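Local coordinates for protein 4-carboxymuconolactone decarboxylase (Sinorhizobium meliloti, PDB 4G9Q) that belongs to the carboxymuconolactone decarboxylase family, probably with peroxiredoxin-type activity, and assembles as an all-helical trimer, at residues Asn103-Pro107 against Ser108-Glu112; Asn230-Glu234 against Glu235-Glu239. One frame throughout, in Å; residues are numbered along the deposited sequence.

Contacts 1 and 2 are the same kind of short connection between consecutive helices, each in its own carboxymuconolactone decarboxylase repeat of the sequence. Contact 1 comes first along the chain and joins helix 93-102 to helix 107-120; contact 2 joins helix 220-229 to helix 234-248. Their centres lie 20 Å apart and their nearest atoms about 12 Å, so they do not touch. Each pairs a Schellman glycine with a start of helix whose third residue beyond the N-cap accepts a backbone N-H, Glu109 in one and Gln236 in the other. This matched geometry fits an internally duplicated chain. Both connections also meet neighbouring subunits, through Ser111 and Ala238 respectively.

Contact 1. Residues Asn103-Pro107 against Ser108-Glu112; sequences NGVKP and SEISE
Lys106 and Glu109 clasp each other where a tight turn, opened by the Schellman glycine Gly104 at the end of helix 93-102, runs into helix 107-120, with Lys106 as N-cap. Lys106 N donates to Glu109 OE1 at 2.9 Å and 168°, meeting the carboxylate on its anti side, 25° out of plane. Glu109 reaches back because its CG stands anti to the carbonyl carbon (chi1 -71°) and the chain runs extended beyond it. The far oxygen, OE2, forms a salt bridge with Arg74, so both carboxylate oxygens are engaged and the group is unlikely to turn. Lys106 CB lies against the carboxylate, 3.6 Å from Glu109 OE1, while the end of the lysine chain leads away. Within the backbone, Lys106 O accepts Ile110 N at 3.1 Å and, weakly, Glu109 N, while Ser111 N bonds to Pro107 O at 2.9 Å.

Apolar contact is carried by Val105 and Ile110. Val105 CG1 meets Ile110 CG1 at 3.7 Å, the two side chains crossing at about a right angle, and both also pack on Ala100 of the preceding helix.

One water bridges the two segments, donating to Gly104 O at 2.8 Å and to Glu109 OE1 at 2.7 Å.

Contact 2. Residues Asn230-Glu234 against Glu235-Glu239; sequences NGLSE and EQAAE
Ser233 and Gln236 grip each other in both directions. Ser233 N donates to Gln236 OE1 at 3.0 Å with an almost straight N-H...O angle of 178°, although the donor stands above the amide carbonyl plane, 38° out of it. In return Gln236 N donates to Ser233 OG at 3.1 Å. The serine hydroxyl is placed for this by chi1 of 70°, which sets OG between the backbone N and the carbonyl carbon; it also lies 3.2 Å from Gln236 CG, alongside the glutamine chain.

Leu232 supplies the apolar contact, its CD2 approaching Ala237 CB at 4.0 Å. Its other methyl, CD1, lies beside the glutamine oxygen, 3.6 Å from Gln236 OE1. The first helical backbone bonds follow, Ala237 N to Ser233 O at 2.9 Å and Ala238 N to Glu234 O.

Further out, a water donates to Gly231 O and Gln236 OE1, and Arg201 gives the same glutamine oxygen a weak hydrogen bond, so three donors converge on it. With an alanine here the amide is gone, which would probably leave Ser233 N without its side-chain acceptor and the water and Arg201 without a shared partner.

Outside this shell, Leu232 packs on Arg201 and Ile208 of helix 200-213 and on Ala227 of helix 220-229, while Glu234 is salt-bridged to Arg268. Ala238 packs on Val176 of the third subunit, which brings the helix start to the trimer interface.

Ser233 as N-cap and Gln236 three residues on make a capping box, starting helix 234-248 just after the Schellman motif at Gly231 ends helix 220-229.

Contact 1. Residues Asn103-Pro107 against Ser108-Glu112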
loop_
_atom_site.group_PDB
_atom_site.type_symbol
_atom_site.label_atom_id
_atom_site.label_comp_id
_atom_site.label_asym_id
_atom_site.label_seq_id
_atom_site.Cartn_x
_atom_site.Cartn_y
_atom_site.Cartn_z
ATOM N N ASN A 103 20.993 -17.131 -7.700
ATOM C CA ASN A 103 21.928 -16.370 -6.869
ATOM C C ASN A 103 22.344 -17.058 -5.566
ATOM O O ASN A 103 23.138 -16.510 -4.792
ATOM C CB ASN A 103 21.369 -14.977 -6.572
ATOM C CG ASN A 103 21.328 -14.091 -7.804
ATOM O OD1 ASN A 103 21.990 -14.366 -8.804
ATOM N ND2 ASN A 103 20.545 -13.023 -7.735
ATOM N N GLY A 104 21.802 -18.246 -5.325
ATOM C CA GLY A 104 22.231 -19.068 -4.200
ATOM C C GLY A 104 21.371 -18.990 -2.955
ATOM O O GLY A 104 21.755 -19.515 -1.908
ATOM N N VAL A 105 20.219 -18.329 -3.055
ATOM C CA VAL A 105 19.212 -18.406 -1.994
ATOM C C VAL A 105 18.624 -19.815 -2.049
ATOM O O VAL A 105 18.260 -20.298 -3.124
ATOM C CB VAL A 105 18.084 -17.348 -2.152
ATOM C CG1 VAL A 105 17.082 -17.450 -1.004
ATOM C CG2 VAL A 105 18.661 -15.930 -2.199
ATOM N N LYS A 106 18.568 -20.481 -0.898
ATOM C CA LYS A 106 18.030 -21.837 -0.823
ATOM C C LYS A 106 16.508 -21.824 -0.945
ATOM O O LYS A 106 15.864 -20.878 -0.484
ATOM C CB LYS A 106 18.416 -22.492 0.504
ATOM C CG LYS A 106 19.911 -22.678 0.715
ATOM C CD LYS A 106 20.157 -23.253 2.102
ATOM C CE LYS A 106 21.636 -23.371 2.417
ATOM N NZ LYS A 106 21.808 -23.970 3.772
ATOM N N PRO A 107 15.923 -22.878 -1.551
ATOM C CA PRO A 107 14.463 -22.993 -1.554
ATOM C C PRO A 107 13.866 -22.830 -0.151
ATOM O O PRO A 107 12.828 -22.176 0.008
ATOM C CB PRO A 107 14.233 -24.416 -2.061
ATOM C CG PRO A 107 15.393 -24.668 -2.969
ATOM C CD PRO A 107 16.559 -23.945 -2.354
ATOM N N SER A 108 14.533 -23.397 0.852
ATOM C CA SER A 108 14.050 -23.341 2.236
ATOM C C SER A 108 14.037 -21.908 2.775
ATOM O O SER A 108 13.190 -21.559 3.600
ATOM C CB SER A 108 14.884 -24.253 3.140
ATOM O OG SER A 108 16.244 -23.859 3.162
ATOM N N GLU A 109 14.970 -21.086 2.299
ATOM C CA GLU A 109 15.050 -19.678 2.707
ATOM C C GLU A 109 13.923 -18.843 2.084
ATOM O O GLU A 109 13.348 -17.972 2.745
ATOM C CB GLU A 109 16.429 -19.107 2.384
ATOM C CG GLU A 109 17.526 -19.667 3.302
ATOM C CD GLU A 109 18.924 -19.287 2.860
ATOM O OE1 GLU A 109 19.159 -19.182 1.639
ATOM O OE2 GLU A 109 19.795 -19.103 3.740
ATOM N N ILE A 110 13.597 -19.129 0.825
ATOM C CA ILE A 110 12.456 -18.495 0.160
ATOM C C ILE A 110 11.172 -18.919 0.869
ATOM O O ILE A 110 10.331 -18.082 1.199
ATOM C CB ILE A 110 12.400 -18.844 -1.356
ATOM C CG1 ILE A 110 13.654 -18.306 -2.054
ATOM C CG2 ILE A 110 11.108 -18.309 -1.999
ATOM C CD1 ILE A 110 13.723 -18.573 -3.552
ATOM N N SER A 111 11.049 -20.222 1.114
ATOM C CA SER A 111 9.930 -20.791 1.858
ATOM C C SER A 111 9.733 -20.075 3.194
ATOM O O SER A 111 8.609 -19.666 3.543
ATOM C CB SER A 111 10.175 -22.291 2.080
ATOM O OG SER A 111 9.085 -22.892 2.746
ATOM N N GLU A 112 10.829 -19.905 3.932
ATOM C CA GLU A 112 10.762 -19.279 5.255
ATOM C C GLU A 112 10.471 -17.780 5.183
ATOM O O GLU A 112 9.810 -17.236 6.067
ATOM C CB GLU A 112 12.039 -19.561 6.055
ATOM C CG GLU A 112 11.969 -19.152 7.531
ATOM C CD GLU A 112 10.945 -19.940 8.338
ATOM O OE1 GLU A 112 10.380 -20.935 7.819
ATOM O OE2 GLU A 112 10.706 -19.563 9.503
HETATM O O HOH W 1 21.648 -18.774 0.806
#

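Contact 2. Residues Asn230-Glu234 against Glu235-Glu239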
loop_
_atom_site.group_PDB
_atom_site.type_symbol
_atom_site.label_atom_id
_atom_site.label_comp_id
_atom_site.label_asym_id
_atom_site.label_seq_id
_atom_site.Cartn_x
_atom_site.Cartn_y
_atom_site.Cartn_z
ATOM N N ASN A 230 22.690 -9.033 14.924
ATOM C CA ASN A 230 22.751 -10.348 14.283
ATOM C C ASN A 230 23.848 -10.495 13.223
ATOM O O ASN A 230 24.041 -11.579 12.665
ATOM C CB ASN A 230 21.379 -10.736 13.708
ATOM C CG ASN A 230 20.363 -11.085 14.791
ATOM O OD1 ASN A 230 20.720 -11.317 15.948
ATOM N ND2 ASN A 230 19.084 -11.126 14.413
ATOM N N GLY A 231 24.561 -9.410 12.934
ATOM C CA GLY A 231 25.727 -9.494 12.059
ATOM C C GLY A 231 25.681 -8.751 10.735
ATOM O O GLY A 231 26.663 -8.759 9.992
ATOM N N LEU A 232 24.558 -8.108 10.424
ATOM C CA LEU A 232 24.486 -7.275 9.220
ATOM C C LEU A 232 25.378 -6.058 9.446
ATOM O O LEU A 232 25.331 -5.462 10.517
ATOM C CB LEU A 232 23.045 -6.837 8.951
ATOM C CG LEU A 232 22.735 -6.145 7.618
ATOM C CD1 LEU A 232 22.715 -7.146 6.467
ATOM C CD2 LEU A 232 21.410 -5.402 7.705
ATOM N N SER A 233 26.207 -5.702 8.467
ATOM C CA SER A 233 27.078 -4.532 8.639
ATOM C C SER A 233 26.323 -3.251 8.326
ATOM O O SER A 233 25.292 -3.276 7.645
ATOM C CB SER A 233 28.340 -4.638 7.777
ATOM O OG SER A 233 28.031 -4.501 6.403
ATOM N N GLU A 234 26.837 -2.131 8.824
ATOM C CA GLU A 234 26.234 -0.832 8.541
ATOM C C GLU A 234 26.242 -0.501 7.048
ATOM O O GLU A 234 25.267 0.057 6.532
ATOM C CB GLU A 234 26.913 0.271 9.351
ATOM C CG GLU A 234 26.669 0.146 10.855
ATOM C CD GLU A 234 27.135 1.355 11.640
ATOM O OE1 GLU A 234 27.722 2.277 11.034
ATOM O OE2 GLU A 234 26.913 1.384 12.874
ATOM N N GLU A 235 27.322 -0.851 6.347
ATOM C CA GLU A 235 27.368 -0.601 4.900
ATOM C C GLU A 235 26.378 -1.488 4.153
ATOM O O GLU A 235 25.767 -1.050 3.183
ATOM C CB GLU A 235 28.790 -0.709 4.316
ATOM C CG GLU A 235 29.390 -2.115 4.219
ATOM C CD GLU A 235 28.989 -2.875 2.952
ATOM O OE1 GLU A 235 28.469 -2.256 1.990
ATOM O OE2 GLU A 235 29.202 -4.106 2.922
ATOM N N GLN A 236 26.214 -2.729 4.618
ATOM C CA GLN A 236 25.204 -3.622 4.045
ATOM C C GLN A 236 23.808 -3.020 4.219
ATOM O O GLN A 236 23.011 -3.011 3.277
ATOM C CB GLN A 236 25.290 -5.022 4.663
ATOM C CG GLN A 236 26.416 -5.874 4.057
ATOM C CD GLN A 236 26.768 -7.113 4.868
ATOM O OE1 GLN A 236 26.268 -7.326 5.974
ATOM N NE2 GLN A 236 27.656 -7.934 4.316
ATOM N N ALA A 237 23.527 -2.502 5.416
ATOM C CA ALA A 237 22.242 -1.860 5.703
ATOM C C ALA A 237 22.017 -0.651 4.801
ATOM O O ALA A 237 20.909 -0.429 4.321
ATOM C CB ALA A 237 22.149 -1.465 7.176
ATOM N N ALA A 238 23.077 0.119 4.557
ATOM C CA ALA A 238 22.997 1.261 3.648
ATOM C C ALA A 238 22.689 0.789 2.226
ATOM O O ALA A 238 21.926 1.434 1.509
ATOM C CB ALA A 238 24.292 2.070 3.685
ATOM N N GLU A 239 23.278 -0.338 1.829
ATOM C CA GLU A 239 23.015 -0.914 0.507
ATOM C C GLU A 239 21.581 -1.422 0.392
ATOM O O GLU A 239 20.984 -1.333 -0.679
ATOM C CB GLU A 239 23.998 -2.044 0.175
ATOM C CG GLU A 239 25.457 -1.593 -0.014
ATOM C CD GLU A 239 25.690 -0.736 -1.259
ATOM O OE1 GLU A 239 24.943 -0.862 -2.255
ATOM O OE2 GLU A 239 26.651 0.063 -1.245
HETATM O O HOH W 2 26.461 -9.790 7.532
#